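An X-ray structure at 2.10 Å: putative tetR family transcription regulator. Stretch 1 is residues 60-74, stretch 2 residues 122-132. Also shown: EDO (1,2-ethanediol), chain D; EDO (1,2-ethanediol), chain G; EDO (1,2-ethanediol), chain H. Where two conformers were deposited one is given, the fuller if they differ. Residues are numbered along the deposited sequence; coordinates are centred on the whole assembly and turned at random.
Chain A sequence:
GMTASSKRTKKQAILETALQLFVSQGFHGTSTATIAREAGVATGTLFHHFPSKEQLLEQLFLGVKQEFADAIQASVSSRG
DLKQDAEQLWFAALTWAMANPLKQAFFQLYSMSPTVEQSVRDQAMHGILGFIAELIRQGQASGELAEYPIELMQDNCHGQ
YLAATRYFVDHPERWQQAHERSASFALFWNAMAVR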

# COMPACT_ATOMS: atom_id res chain seq x y z
N LEU A 60 -10.33 -13.23 9.44
CA LEU A 60 -10.63 -12.98 8.03
C LEU A 60 -9.32 -12.74 7.26
O LEU A 60 -9.09 -13.35 6.22
N PHE A 61 -8.47 -11.84 7.80
CA PHE A 61 -7.17 -11.45 7.24
C PHE A 61 -6.32 -12.68 6.94
O PHE A 61 -5.90 -12.86 5.80
N LEU A 62 -6.10 -13.54 7.96
CA LEU A 62 -5.26 -14.74 7.83
C LEU A 62 -5.88 -15.74 6.85
O LEU A 62 -5.14 -16.38 6.08
N GLY A 63 -7.21 -15.83 6.88
CA GLY A 63 -7.97 -16.71 5.99
C GLY A 63 -7.78 -16.36 4.53
O GLY A 63 -7.46 -17.24 3.72
N VAL A 64 -7.95 -15.06 4.18
CA VAL A 64 -7.78 -14.57 2.80
C VAL A 64 -6.29 -14.73 2.39
O VAL A 64 -6.01 -15.20 1.29
N LYS A 65 -5.34 -14.40 3.29
CA LYS A 65 -3.91 -14.58 3.02
C LYS A 65 -3.61 -16.05 2.69
O LYS A 65 -2.90 -16.32 1.70
N GLN A 66 -4.21 -17.01 3.46
CA GLN A 66 -4.01 -18.44 3.21
C GLN A 66 -4.55 -18.84 1.83
O GLN A 66 -3.86 -19.55 1.10
N GLU A 67 -5.75 -18.35 1.45
CA GLU A 67 -6.34 -18.61 0.12
C GLU A 67 -5.41 -18.13 -1.00
O GLU A 67 -5.18 -18.85 -1.98
N PHE A 68 -4.88 -16.90 -0.86
CA PHE A 68 -3.96 -16.29 -1.82
C PHE A 68 -2.69 -17.15 -1.97
O PHE A 68 -2.29 -17.48 -3.09
N ALA A 69 -2.08 -17.52 -0.83
CA ALA A 69 -0.85 -18.31 -0.78
C ALA A 69 -1.07 -19.67 -1.44
O ALA A 69 -0.25 -20.07 -2.27
N ASP A 70 -2.21 -20.32 -1.13
CA ASP A 70 -2.60 -21.62 -1.68
C ASP A 70 -2.79 -21.56 -3.20
O ASP A 70 -2.30 -22.44 -3.90
N ALA A 71 -3.48 -20.50 -3.72
CA ALA A 71 -3.76 -20.32 -5.15
C ALA A 71 -2.50 -20.10 -5.97
O ALA A 71 -2.33 -20.75 -7.01
N ILE A 72 -1.60 -19.22 -5.50
CA ILE A 72 -0.40 -18.90 -6.27
C ILE A 72 0.59 -20.08 -6.26
O ILE A 72 1.20 -20.35 -7.29
N GLN A 73 0.68 -20.83 -5.13
CA GLN A 73 1.58 -21.99 -5.06
C GLN A 73 1.05 -23.16 -5.90
O GLN A 73 1.83 -23.83 -6.57
N ALA A 74 -0.29 -23.38 -5.91
CA ALA A 74 -0.92 -24.44 -6.70
C ALA A 74 -0.80 -24.21 -8.22
O ALA A 74 -0.91 -25.15 -8.99
N ASP A 122 2.74 -10.27 10.80
CA ASP A 122 3.95 -11.10 10.87
C ASP A 122 3.63 -12.56 10.59
O ASP A 122 4.40 -13.22 9.89
N GLN A 123 2.49 -13.06 11.14
CA GLN A 123 2.06 -14.45 10.94
C GLN A 123 1.77 -14.68 9.45
O GLN A 123 2.13 -15.73 8.92
N ALA A 124 1.17 -13.70 8.78
CA ALA A 124 0.89 -13.80 7.35
C ALA A 124 2.20 -13.77 6.53
O ALA A 124 2.36 -14.57 5.61
N MSE A 125 3.13 -12.87 6.90
CA MSE A 125 4.41 -12.65 6.22
C MSE A 125 5.38 -13.83 6.35
O MSE A 125 5.87 -14.33 5.33
N HIS A 126 5.67 -14.26 7.59
CA HIS A 126 6.66 -15.31 7.84
C HIS A 126 6.05 -16.70 7.95
O HIS A 126 6.78 -17.69 7.80
N GLY A 127 4.74 -16.78 8.18
CA GLY A 127 4.08 -18.07 8.32
C GLY A 127 3.44 -18.51 7.03
O GLY A 127 3.99 -19.36 6.31
N ILE A 128 2.32 -17.87 6.69
CA ILE A 128 1.54 -18.14 5.48
C ILE A 128 2.39 -17.92 4.21
O ILE A 128 2.34 -18.74 3.30
N LEU A 129 3.14 -16.82 4.14
CA LEU A 129 3.93 -16.51 2.96
C LEU A 129 5.44 -16.69 3.22
O LEU A 129 6.26 -16.07 2.55
N GLY A 130 5.77 -17.62 4.13
CA GLY A 130 7.14 -17.98 4.48
C GLY A 130 7.96 -18.47 3.30
O GLY A 130 9.19 -18.29 3.26
N PHE A 131 7.29 -19.10 2.30
CA PHE A 131 7.96 -19.64 1.11
C PHE A 131 8.61 -18.52 0.29
O PHE A 131 9.55 -18.81 -0.46
N ILE A 132 8.10 -17.26 0.40
CA ILE A 132 8.64 -16.13 -0.37
C ILE A 132 10.07 -15.85 0.06
O ILE A 132 10.94 -15.76 -0.81

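Two helices running in nearly the same direction, their axes crossing at -28° and approaching to 10.1 Å, illustrate how apolar side chains can fill a helix interface while polar groups bind solvent around it. Phe61 (chi1 t) points sideways, yet its ring reaches inward, CE2 lying 3.8 Å from Ala124 CB. Leu62 (m, t) likewise swings its end across, placing CD2 3.8 Å from Ile128 CD1. Lys65 (m, m, t, t) lays its aliphatic stem along the contact, CG 3.9 Å from Ala124 CB, and its NZ donates to both hydroxyls of the chain D ethanediol, O1 and O2, each at 2.8 Å. Gln66 (t, p) gives the interface its water: NE2 donates to Asp70 OD1 (2.8 Å) and to a water 2.9 Å away, which donates to Ile128 O. Ile128 (m, t) is the knob among Leu62, Lys65, Gln66 and Ala69. Phe68 (t) meets Leu129 at its ring edge, CD2 to CD2 4.1 Å, with the chain D ethanediol over one face. The small Ala69 points inward, its CB 3.7 Å from Ile128 CG2 and 3.8 Å from Leu129 CD2. Ile72 (p, t) abuts the edge of Phe131 (p), CD1 to CZ 3.7 Å, while Gln73 (m, t) covers a face of that ring in a CH-pi contact through CG. No direct hydrogen bond joins the stretches.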

# COMPACT_ATOMS: atom_id res chain seq x y z
CB LEU A 60 -11.56 -11.76 7.92
CG LEU A 60 -11.95 -11.33 6.51
CD1 LEU A 60 -12.68 -12.44 5.75
CD2 LEU A 60 -12.77 -10.05 6.54
CB PHE A 61 -6.44 -10.50 8.20
CG PHE A 61 -5.09 -10.00 7.72
CD1 PHE A 61 -5.01 -8.98 6.79
CD2 PHE A 61 -3.91 -10.55 8.22
CE1 PHE A 61 -3.76 -8.54 6.34
CE2 PHE A 61 -2.68 -10.08 7.78
CZ PHE A 61 -2.61 -9.08 6.85
CB LEU A 62 -4.99 -15.40 9.20
CG LEU A 62 -4.19 -14.57 10.22
CD1 LEU A 62 -4.25 -15.21 11.58
CD2 LEU A 62 -2.73 -14.35 9.77
CB VAL A 64 -8.31 -13.13 2.57
CG1 VAL A 64 -8.19 -12.75 1.09
CG2 VAL A 64 -9.79 -13.00 3.01
CB LYS A 65 -3.03 -14.11 4.21
CG LYS A 65 -2.94 -12.60 4.40
CD LYS A 65 -1.91 -11.97 3.47
CE LYS A 65 -1.96 -10.47 3.53
NZ LYS A 65 -0.72 -9.88 2.97
CB GLN A 66 -4.61 -19.31 4.31
CG GLN A 66 -4.12 -20.77 4.23
CD GLN A 66 -2.63 -20.90 4.43
OE1 GLN A 66 -2.10 -20.61 5.49
NE2 GLN A 66 -1.91 -21.31 3.38
CB GLU A 67 -7.69 -17.90 -0.00
CG GLU A 67 -8.81 -18.57 0.76
CD GLU A 67 -10.10 -17.79 0.67
OE1 GLU A 67 -10.35 -17.16 -0.38
OE2 GLU A 67 -10.85 -17.76 1.68
CB PHE A 68 -3.62 -14.88 -1.34
CG PHE A 68 -2.55 -14.16 -2.13
CD1 PHE A 68 -2.85 -13.60 -3.38
CD2 PHE A 68 -1.27 -13.98 -1.61
CE1 PHE A 68 -1.88 -12.88 -4.08
CE2 PHE A 68 -0.30 -13.27 -2.32
CZ PHE A 68 -0.61 -12.73 -3.55
CB ALA A 69 -0.39 -18.48 0.66
CB ASP A 70 -3.89 -22.12 -1.01
CG ASP A 70 -3.77 -22.61 0.43
OD1 ASP A 70 -2.64 -22.61 0.97
OD2 ASP A 70 -4.81 -23.02 1.01
CB ALA A 71 -4.72 -19.16 -5.36
CB ILE A 72 0.25 -17.54 -5.86
CG1 ILE A 72 0.89 -17.55 -4.47
CG2 ILE A 72 -0.80 -16.42 -5.99
CD1 ILE A 72 1.76 -16.32 -4.15
CB GLN A 73 1.82 -22.43 -3.61
CG GLN A 73 2.69 -21.45 -2.84
CD GLN A 73 3.15 -22.06 -1.54
OE1 GLN A 73 2.44 -22.02 -0.52
NE2 GLN A 73 4.33 -22.66 -1.56
CB ALA A 74 -2.38 -24.57 -6.31
CB ASP A 122 4.65 -10.96 12.25
CG ASP A 122 5.36 -9.64 12.49
OD1 ASP A 122 5.63 -8.91 11.50
OD2 ASP A 122 5.67 -9.35 13.67
CB GLN A 123 0.84 -14.80 11.82
CG GLN A 123 0.20 -16.19 11.59
CD GLN A 123 1.13 -17.39 11.62
OE1 GLN A 123 2.04 -17.49 12.46
NE2 GLN A 123 0.90 -18.35 10.74
CB ALA A 124 -0.03 -12.66 6.93
CB MSE A 125 5.07 -11.38 6.77
CG MSE A 125 6.16 -10.80 5.86
SE MSE A 125 7.24 -9.41 6.79
CE MSE A 125 5.77 -8.18 7.41
CB HIS A 126 7.48 -14.98 9.10
CG HIS A 126 8.04 -13.59 9.08
ND1 HIS A 126 7.69 -12.65 10.03
CD2 HIS A 126 8.83 -12.99 8.15
CE1 HIS A 126 8.31 -11.53 9.69
NE2 HIS A 126 8.99 -11.68 8.56
CB ILE A 128 0.23 -17.29 5.49
CG1 ILE A 128 -0.67 -17.72 6.69
CG2 ILE A 128 -0.51 -17.44 4.16
CD1 ILE A 128 -1.95 -16.84 6.96
CB LEU A 129 3.60 -15.10 2.47
CG LEU A 129 2.12 -14.93 2.01
CD1 LEU A 129 1.69 -13.51 2.10
CD2 LEU A 129 1.89 -15.49 0.60
CB PHE A 131 6.99 -20.46 0.24
CG PHE A 131 5.96 -19.65 -0.53
CD1 PHE A 131 4.73 -19.35 0.03
CD2 PHE A 131 6.24 -19.19 -1.81
CE1 PHE A 131 3.80 -18.58 -0.67
CE2 PHE A 131 5.31 -18.41 -2.51
CZ PHE A 131 4.10 -18.12 -1.94
CB ILE A 132 7.76 -14.85 -0.31
CG1 ILE A 132 6.41 -15.09 -1.05
CG2 ILE A 132 8.49 -13.65 -0.92
CD1 ILE A 132 5.36 -13.94 -0.89
C1 EDO D . 0.27 -10.06 -0.52
O1 EDO D . 0.25 -10.94 0.61
C2 EDO D . -1.13 -9.50 -0.70
O2 EDO D . -1.57 -8.88 0.50
C1 EDO G . -9.62 -18.07 -4.03
O1 EDO G . -9.52 -17.19 -2.90
C2 EDO G . -8.40 -18.99 -4.06
O2 EDO G . -8.43 -19.80 -5.25
C1 EDO H . -14.71 -15.14 3.29
O1 EDO H . -14.80 -15.40 1.89
C2 EDO H . -13.71 -16.11 3.91
O2 EDO H . -12.43 -15.93 3.30
O HOH W 1 0.98 -21.30 2.87